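Local coordinates for protein alcohol dehydrogenase (Escherichia coli, PDB 5VM2) that is an oxidoreductase of unknown specificity, involved in membrane biogenesis, that probably oxidises alcohols, or reduces the matching carbonyl compounds, with NAD(H) or NADP(H), and binds zinc, at residues V166-A177 and C188-V199; P255-I266 and K280-V290. All coordinates share one frame; numbering follows the deposited sequence. Where two conformers were deposited one is given.

Contact 1: V166-A177 and C188-V199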
# COMPACT_ATOMS: atom_id res chain seq x y z
N VAL A 166 0.85 16.56 7.98
CA VAL A 166 1.67 16.25 9.14
C VAL A 166 2.83 17.23 9.22
O VAL A 166 3.47 17.56 8.21
CB VAL A 166 2.17 14.80 9.07
CG1 VAL A 166 3.21 14.53 10.16
CG2 VAL A 166 1.00 13.83 9.20
N LYS A 167 3.10 17.72 10.42
CA LYS A 167 4.12 18.73 10.65
C LYS A 167 4.63 18.56 12.07
O LYS A 167 3.96 17.95 12.91
CB LYS A 167 3.55 20.14 10.45
CG LYS A 167 3.39 20.57 9.00
CD LYS A 167 4.66 21.20 8.45
CE LYS A 167 4.56 21.43 6.95
NZ LYS A 167 4.74 20.16 6.19
N PRO A 168 5.82 19.09 12.37
CA PRO A 168 6.25 19.15 13.77
C PRO A 168 5.20 19.90 14.58
O PRO A 168 4.55 20.82 14.08
CB PRO A 168 7.58 19.92 13.72
CG PRO A 168 8.05 19.79 12.31
CD PRO A 168 6.84 19.64 11.45
N GLY A 169 5.01 19.48 15.83
CA GLY A 169 4.03 20.08 16.70
C GLY A 169 2.64 19.50 16.60
O GLY A 169 1.74 19.94 17.34
N LYS A 170 2.41 18.53 15.72
CA LYS A 170 1.13 17.85 15.61
C LYS A 170 1.26 16.48 16.27
O LYS A 170 2.10 15.67 15.87
CB LYS A 170 0.70 17.72 14.16
CG LYS A 170 0.43 19.08 13.52
CD LYS A 170 -0.25 18.98 12.18
CE LYS A 170 -0.77 20.35 11.76
NZ LYS A 170 -1.20 20.40 10.33
N LYS A 171 0.44 16.24 17.29
CA LYS A 171 0.44 14.95 17.97
C LYS A 171 -0.40 13.98 17.16
O LYS A 171 -1.52 14.31 16.76
CB LYS A 171 -0.11 15.07 19.39
CG LYS A 171 0.73 15.94 20.29
CD LYS A 171 0.28 15.81 21.74
CE LYS A 171 0.55 14.42 22.27
NZ LYS A 171 2.00 14.17 22.52
N ILE A 172 0.12 12.78 16.93
CA ILE A 172 -0.46 11.84 15.98
C ILE A 172 -0.76 10.52 16.67
O ILE A 172 0.05 10.03 17.48
CB ILE A 172 0.48 11.65 14.77
CG1 ILE A 172 0.60 12.97 14.01
CG2 ILE A 172 -0.02 10.54 13.84
CD1 ILE A 172 1.30 12.86 12.70
N ILE A 173 -1.93 9.96 16.38
CA ILE A 173 -2.32 8.62 16.80
C ILE A 173 -2.57 7.81 15.54
O ILE A 173 -3.35 8.22 14.68
CB ILE A 173 -3.57 8.63 17.69
CG1 ILE A 173 -3.30 9.38 18.99
CG2 ILE A 173 -4.00 7.20 17.98
CD1 ILE A 173 -4.54 9.56 19.85
N ILE A 174 -1.91 6.67 15.43
CA ILE A 174 -2.10 5.75 14.32
C ILE A 174 -2.78 4.50 14.86
O ILE A 174 -2.21 3.79 15.70
CB ILE A 174 -0.77 5.42 13.64
CG1 ILE A 174 -0.21 6.69 12.99
CG2 ILE A 174 -0.95 4.31 12.61
CD1 ILE A 174 1.15 6.52 12.42
N LEU A 175 -4.00 4.24 14.39
CA LEU A 175 -4.74 3.05 14.78
C LEU A 175 -4.41 1.94 13.79
O LEU A 175 -4.85 1.97 12.64
CB LEU A 175 -6.24 3.33 14.83
CG LEU A 175 -6.68 4.46 15.77
CD1 LEU A 175 -8.20 4.63 15.72
CD2 LEU A 175 -6.21 4.21 17.19
N GLY A 176 -3.61 0.97 14.23
CA GLY A 176 -3.20 -0.11 13.36
C GLY A 176 -1.71 -0.09 13.11
O GLY A 176 -1.15 0.93 12.69
N ALA A 177 -1.05 -1.21 13.39
CA ALA A 177 0.38 -1.37 13.15
C ALA A 177 0.65 -2.51 12.18
O ALA A 177 1.69 -3.17 12.25
CB ALA A 177 1.14 -1.57 14.46
N CYS A 188 4.84 9.81 8.70
CA CYS A 188 4.70 10.89 9.68
C CYS A 188 6.05 11.33 10.22
O CYS A 188 6.28 12.52 10.43
CB CYS A 188 3.78 10.45 10.82
SG CYS A 188 2.05 10.25 10.34
N LYS A 189 6.96 10.37 10.44
CA LYS A 189 8.31 10.73 10.88
C LYS A 189 9.03 11.57 9.83
O LYS A 189 9.70 12.56 10.16
CB LYS A 189 9.12 9.47 11.19
CG LYS A 189 8.61 8.66 12.36
CD LYS A 189 9.76 8.18 13.23
CE LYS A 189 10.60 7.13 12.51
NZ LYS A 189 12.05 7.27 12.81
N CYS A 190 8.92 11.18 8.56
CA CYS A 190 9.59 11.92 7.50
C CYS A 190 9.06 13.34 7.37
O CYS A 190 9.79 14.23 6.94
CB CYS A 190 9.45 11.18 6.17
SG CYS A 190 10.40 9.64 6.11
N LEU A 191 7.80 13.56 7.74
CA LEU A 191 7.21 14.89 7.72
C LEU A 191 7.44 15.66 9.01
O LEU A 191 6.89 16.76 9.18
CB LEU A 191 5.71 14.80 7.41
CG LEU A 191 5.36 14.85 5.92
CD1 LEU A 191 5.72 13.54 5.23
CD2 LEU A 191 3.88 15.15 5.73
N GLY A 192 8.24 15.12 9.93
CA GLY A 192 8.71 15.88 11.07
C GLY A 192 7.92 15.73 12.35
O GLY A 192 8.27 16.37 13.35
N ALA A 193 6.86 14.93 12.36
CA ALA A 193 6.12 14.72 13.60
C ALA A 193 7.01 14.02 14.62
O ALA A 193 7.78 13.12 14.28
CB ALA A 193 4.86 13.88 13.34
N THR A 194 6.91 14.46 15.88
CA THR A 194 7.76 13.95 16.95
C THR A 194 7.00 13.17 18.02
O THR A 194 7.64 12.50 18.83
CB THR A 194 8.51 15.10 17.63
OG1 THR A 194 7.57 16.00 18.23
CG2 THR A 194 9.37 15.87 16.62
N GLU A 195 5.67 13.26 18.05
CA GLU A 195 4.86 12.56 19.05
C GLU A 195 3.85 11.71 18.29
O GLU A 195 2.86 12.23 17.76
CB GLU A 195 4.17 13.55 20.00
CG GLU A 195 5.12 14.50 20.71
CD GLU A 195 5.84 13.84 21.87
OE1 GLU A 195 5.25 12.97 22.53
OE2 GLU A 195 7.02 14.20 22.10
N ILE A 196 4.11 10.41 18.21
CA ILE A 196 3.30 9.48 17.45
C ILE A 196 2.98 8.29 18.34
O ILE A 196 3.88 7.55 18.73
CB ILE A 196 4.02 8.99 16.17
CG1 ILE A 196 4.63 10.16 15.40
CG2 ILE A 196 3.06 8.22 15.29
CD1 ILE A 196 5.42 9.72 14.18
N ALA A 197 1.70 8.09 18.62
CA ALA A 197 1.23 6.91 19.33
C ALA A 197 0.66 5.92 18.32
O ALA A 197 -0.04 6.31 17.39
CB ALA A 197 0.17 7.27 20.38
N VAL A 198 0.99 4.64 18.50
CA VAL A 198 0.54 3.58 17.60
C VAL A 198 -0.20 2.53 18.42
O VAL A 198 0.32 2.05 19.43
CB VAL A 198 1.71 2.95 16.82
CG1 VAL A 198 1.22 1.77 16.00
CG2 VAL A 198 2.38 3.99 15.93
N VAL A 199 -1.40 2.17 17.96
CA VAL A 199 -2.29 1.27 18.67
C VAL A 199 -2.51 0.03 17.82
O VAL A 199 -2.85 0.14 16.64
CB VAL A 199 -3.65 1.95 18.97
CG1 VAL A 199 -4.55 1.01 19.75
CG2 VAL A 199 -3.44 3.26 19.71
O HOH W 1 7.06 18.62 17.26
O HOH W 2 4.68 15.78 16.68
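Ile172 reaches back from its strand to the end of the following helix, its CD1 lying 3.6 Å from Cys188 SG and 3.8 Å from Ala193 CB. The torsion that sets CG1 beside the backbone N (chi1 -65°) carries the long branch that way and turns CG2 toward Ile196 CG2, alongside in the next strand. Val166 straddles the same helix end: CG2 faces Cys188 SG, while CG1 meets Ala193 CB at 3.6 Å and Leu191 CB. The small Cys188 and Ala193 let these branched chains close in. Further along, Ile174 CD1 touches Ile196 CG2, and Ala177 CB meets Val198 CG1. On the face of Lys171, Ile173 and Leu175, Leu175 lies alongside Val199, CD2 3.9 Å from Val199 CB, and Lys171, bent at chi3 and chi4, brings NZ to within 3.5 Å of Glu195 OE1 in a long salt bridge; Phe232 adds a cation-pi partner.

Five backbone hydrogen bonds hold the parallel strands, from Ile172 N to Glu195 O through Gly176 N to Val199 O (2.7 Å). Behind them, Gly192, at positive phi, is the C-prime residue of a Schellman motif, with Ala193 N bonded to Cys188 O; lacking a side chain, it lets Pro168 CG close in. One water bridges Gly169 N and Thr194 OG1, and a second donates to Lys170 O and accepts from Thr194 N, 2.7 Å from each.

This is the first beta-alpha-beta unit of a Rossmann fold, and Gly176 fits the opening of a GxGxxG turn, consistent with dinucleotide binding. Helix 179-190 covers the Ile172-Ile174 face through Thr184 and Leu185, helix 225-232 the other, and strand 238-243 pairs with the far edge of strand 171-175.

Contact 2: P255-I266 and K280-V290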
# COMPACT_ATOMS: atom_id res chain seq x y z
N PRO A 255 -13.37 9.16 16.64
CA PRO A 255 -14.00 10.38 17.18
C PRO A 255 -13.59 10.70 18.61
O PRO A 255 -13.47 11.88 18.97
CB PRO A 255 -15.50 10.06 17.09
CG PRO A 255 -15.61 9.12 15.96
CD PRO A 255 -14.36 8.30 15.96
N TYR A 256 -13.38 9.68 19.44
CA TYR A 256 -13.03 9.88 20.84
C TYR A 256 -11.56 10.22 21.04
O TYR A 256 -11.16 10.51 22.18
CB TYR A 256 -13.41 8.63 21.63
CG TYR A 256 -14.89 8.32 21.54
CD1 TYR A 256 -15.38 7.46 20.57
CD2 TYR A 256 -15.79 8.91 22.41
CE1 TYR A 256 -16.73 7.19 20.48
CE2 TYR A 256 -17.15 8.65 22.33
CZ TYR A 256 -17.61 7.79 21.36
OH TYR A 256 -18.96 7.52 21.28
N LEU A 257 -10.75 10.20 19.98
CA LEU A 257 -9.30 10.35 20.10
C LEU A 257 -8.76 11.65 19.51
O LEU A 257 -7.60 11.99 19.79
CB LEU A 257 -8.59 9.17 19.41
CG LEU A 257 -8.97 7.77 19.90
CD1 LEU A 257 -8.22 6.72 19.10
CD2 LEU A 257 -8.66 7.64 21.38
N VAL A 258 -9.55 12.36 18.71
CA VAL A 258 -9.10 13.53 17.96
C VAL A 258 -9.46 14.79 18.73
O VAL A 258 -10.48 14.85 19.44
CB VAL A 258 -9.71 13.54 16.54
CG1 VAL A 258 -11.22 13.70 16.61
CG2 VAL A 258 -9.09 14.63 15.66
N MET A 259 -8.63 15.82 18.60
CA MET A 259 -8.90 17.10 19.21
C MET A 259 -9.89 17.90 18.37
O MET A 259 -10.07 17.66 17.17
CB MET A 259 -7.62 17.91 19.38
CG MET A 259 -7.16 18.59 18.10
SD MET A 259 -5.64 19.54 18.29
CE MET A 259 -5.59 19.81 20.05
N ARG A 260 -10.52 18.89 19.01
CA ARG A 260 -11.36 19.82 18.27
C ARG A 260 -10.54 20.48 17.16
O ARG A 260 -9.36 20.78 17.34
CB ARG A 260 -11.95 20.87 19.21
CG ARG A 260 -10.90 21.67 19.97
CD ARG A 260 -11.56 22.58 20.99
NE ARG A 260 -12.34 21.82 21.97
CZ ARG A 260 -13.30 22.35 22.73
NH1 ARG A 260 -13.61 23.63 22.61
NH2 ARG A 260 -13.96 21.59 23.59
N GLY A 261 -11.17 20.68 16.01
CA GLY A 261 -10.46 21.21 14.86
C GLY A 261 -9.47 20.27 14.22
O GLY A 261 -8.80 20.67 13.26
N GLY A 262 -9.35 19.03 14.71
CA GLY A 262 -8.37 18.09 14.20
C GLY A 262 -8.86 17.31 12.99
O GLY A 262 -9.89 17.61 12.39
N LYS A 263 -8.09 16.28 12.63
CA LYS A 263 -8.37 15.49 11.44
C LYS A 263 -8.38 14.00 11.77
O LYS A 263 -7.52 13.51 12.49
CB LYS A 263 -7.33 15.72 10.35
CG LYS A 263 -7.35 17.10 9.72
CD LYS A 263 -6.07 17.31 8.93
CE LYS A 263 -6.04 18.66 8.25
NZ LYS A 263 -4.70 18.95 7.69
N ILE A 264 -9.36 13.30 11.20
CA ILE A 264 -9.37 11.84 11.14
C ILE A 264 -9.13 11.44 9.68
O ILE A 264 -9.84 11.90 8.78
CB ILE A 264 -10.70 11.26 11.64
CG1 ILE A 264 -10.91 11.60 13.12
CG2 ILE A 264 -10.73 9.75 11.42
CD1 ILE A 264 -12.32 11.37 13.62
N MET A 265 -8.11 10.62 9.45
CA MET A 265 -7.80 10.11 8.12
C MET A 265 -8.11 8.63 8.08
O MET A 265 -7.61 7.86 8.91
CB MET A 265 -6.32 10.33 7.77
CG MET A 265 -5.75 11.68 8.15
SD MET A 265 -6.50 13.04 7.26
CE MET A 265 -6.15 12.63 5.55
N ILE A 266 -8.92 8.22 7.12
CA ILE A 266 -9.27 6.83 6.91
C ILE A 266 -8.43 6.33 5.75
O ILE A 266 -8.71 6.63 4.58
CB ILE A 266 -10.77 6.65 6.66
CG1 ILE A 266 -11.55 7.13 7.88
CG2 ILE A 266 -11.08 5.21 6.33
CD1 ILE A 266 -13.01 7.24 7.63
N LYS A 280 -19.34 14.09 19.38
CA LYS A 280 -18.00 14.12 19.96
C LYS A 280 -17.01 14.92 19.11
O LYS A 280 -15.97 15.34 19.63
CB LYS A 280 -17.48 12.69 20.15
CG LYS A 280 -16.40 12.54 21.21
CD LYS A 280 -17.01 12.43 22.61
CE LYS A 280 -15.99 12.75 23.69
NZ LYS A 280 -14.74 11.94 23.57
N ILE A 281 -17.31 15.13 17.83
CA ILE A 281 -16.40 15.84 16.94
C ILE A 281 -17.12 17.03 16.32
O ILE A 281 -16.86 17.40 15.17
CB ILE A 281 -15.84 14.91 15.86
CG1 ILE A 281 -16.99 14.19 15.14
CG2 ILE A 281 -14.88 13.91 16.45
CD1 ILE A 281 -16.55 13.48 13.87
N ASN A 282 -18.04 17.64 17.07
CA ASN A 282 -18.87 18.71 16.53
C ASN A 282 -18.11 20.02 16.33
O ASN A 282 -18.66 20.94 15.71
CB ASN A 282 -20.08 18.94 17.42
CG ASN A 282 -19.71 19.51 18.78
OD1 ASN A 282 -18.58 19.39 19.24
ND2 ASN A 282 -20.68 20.13 19.44
N ARG A 283 -16.89 20.14 16.84
CA ARG A 283 -16.15 21.40 16.76
C ARG A 283 -15.14 21.38 15.62
O ARG A 283 -13.92 21.49 15.81
CB ARG A 283 -15.50 21.71 18.10
CG ARG A 283 -16.49 22.26 19.11
CD ARG A 283 -15.83 22.73 20.39
NE ARG A 283 -16.72 23.55 21.20
CZ ARG A 283 -17.74 23.08 21.91
NH1 ARG A 283 -17.99 21.77 21.93
NH2 ARG A 283 -18.50 23.90 22.62
N GLU A 284 -15.68 21.23 14.41
CA GLU A 284 -14.97 21.42 13.15
C GLU A 284 -13.87 20.38 12.93
O GLU A 284 -12.83 20.67 12.33
CB GLU A 284 -14.41 22.85 13.04
CG GLU A 284 -15.44 23.89 13.48
CD GLU A 284 -15.39 25.17 12.69
OE1 GLU A 284 -16.48 25.70 12.37
OE2 GLU A 284 -14.27 25.64 12.40
N VAL A 285 -14.12 19.16 13.38
CA VAL A 285 -13.27 18.03 13.03
C VAL A 285 -13.54 17.63 11.58
O VAL A 285 -14.66 17.76 11.07
CB VAL A 285 -13.52 16.86 13.99
CG1 VAL A 285 -12.85 15.57 13.50
CG2 VAL A 285 -13.03 17.21 15.40
N THR A 286 -12.49 17.17 10.90
CA THR A 286 -12.56 16.72 9.52
C THR A 286 -12.24 15.24 9.44
O THR A 286 -11.25 14.78 10.01
CB THR A 286 -11.59 17.52 8.64
OG1 THR A 286 -12.05 18.87 8.51
CG2 THR A 286 -11.48 16.90 7.28
N ILE A 287 -13.10 14.48 8.76
CA ILE A 287 -12.85 13.08 8.43
C ILE A 287 -12.61 13.01 6.93
O ILE A 287 -13.48 13.40 6.14
CB ILE A 287 -14.02 12.18 8.84
CG1 ILE A 287 -14.32 12.30 10.33
CG2 ILE A 287 -13.73 10.73 8.46
CD1 ILE A 287 -15.59 11.58 10.75
N GLN A 288 -11.45 12.51 6.53
CA GLN A 288 -11.14 12.38 5.11
C GLN A 288 -10.68 10.97 4.81
O GLN A 288 -9.80 10.44 5.50
CB GLN A 288 -10.08 13.39 4.66
CG GLN A 288 -9.93 13.40 3.12
CD GLN A 288 -9.02 14.51 2.62
OE1 GLN A 288 -8.25 15.08 3.38
NE2 GLN A 288 -9.12 14.81 1.33
N THR A 289 -11.27 10.37 3.78
CA THR A 289 -10.77 9.10 3.27
C THR A 289 -9.53 9.35 2.42
O THR A 289 -9.37 10.42 1.83
CB THR A 289 -11.84 8.36 2.46
OG1 THR A 289 -12.35 9.21 1.42
CG2 THR A 289 -12.98 7.91 3.36
N VAL A 290 -8.65 8.36 2.39
CA VAL A 290 -7.38 8.46 1.67
C VAL A 290 -7.31 7.29 0.70
O VAL A 290 -7.48 6.14 1.12
CB VAL A 290 -6.17 8.46 2.63
CG1 VAL A 290 -4.89 8.72 1.86
CG2 VAL A 290 -6.36 9.50 3.71
O HOH W 3 -13.14 16.40 19.06
O HOH W 4 -10.40 19.76 10.59
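Strands 262-266 and 286-290 run parallel, 23° apart, joined by a ladder from Thr286 N to Gly262 O (3.0 Å) through Val290 N to Ile266 O. Ahead of it, the type II turn Met259-Gly262 puts Gly261 at positive phi, which glycine accepts readily, and offers Gly261 N to Arg283 O. Gly262, without a side chain, lets Val258 CG2 lie close against the backbone.

On one face Ile264 CD1 lies beside Ile287 CG1, while Ile266 CD1 crosses to Ile287 CG2 at 3.7 Å. On the other, Met265 bends at chi2 and chi3 and sets CE against Val290 CG2 (3.6 Å), a flexible thioether suiting this buried spot. Val258 CG1 touches Ile281 CG2 and meets Val285 CG1 tip to tip. At the exposed end Arg283 CD sits over one face of the Arg260 guanidinium, 3.3 Å from NH1; the guanidinium planes of Arg260 and Arg283 are 20° apart, and solvent probably screens the like charges. A water 2.8 Å from Thr286 OG1 also lies within hydrogen-bonding distance of Gly262 O and Glu284 O, and probably shares its protons among its acceptors.

Strand 286-290 is the outermost strand of the Rossmann sheet within this chain; strand 262-267 lies between it and strand 238-243, and Leu163 of helix 145-163 packs on Met265 and Val290.

In the fold
Following the chain from the N terminus, helix 145-163 leads into contact 1, where strand 171-175, helix 179-190 and strand 195-200 close a short right-handed beta-alpha-beta crossover. The chain then adds strand 216-219 beyond 195-200 before returning across the sheet to strand 238-243, on the other side of 171-175. Only afterwards does contact 2 open, closing the largely irregular loop between 262-267 and 286-290. The two closures therefore follow in series and neither nest nor cross. Both belong to one six-stranded parallel sheet of order 3-2-1-4-5-6, with strand 238-243 between them. They also touch directly: Leu175 CD2 packs on Leu257 CD1 at 3.7 Å.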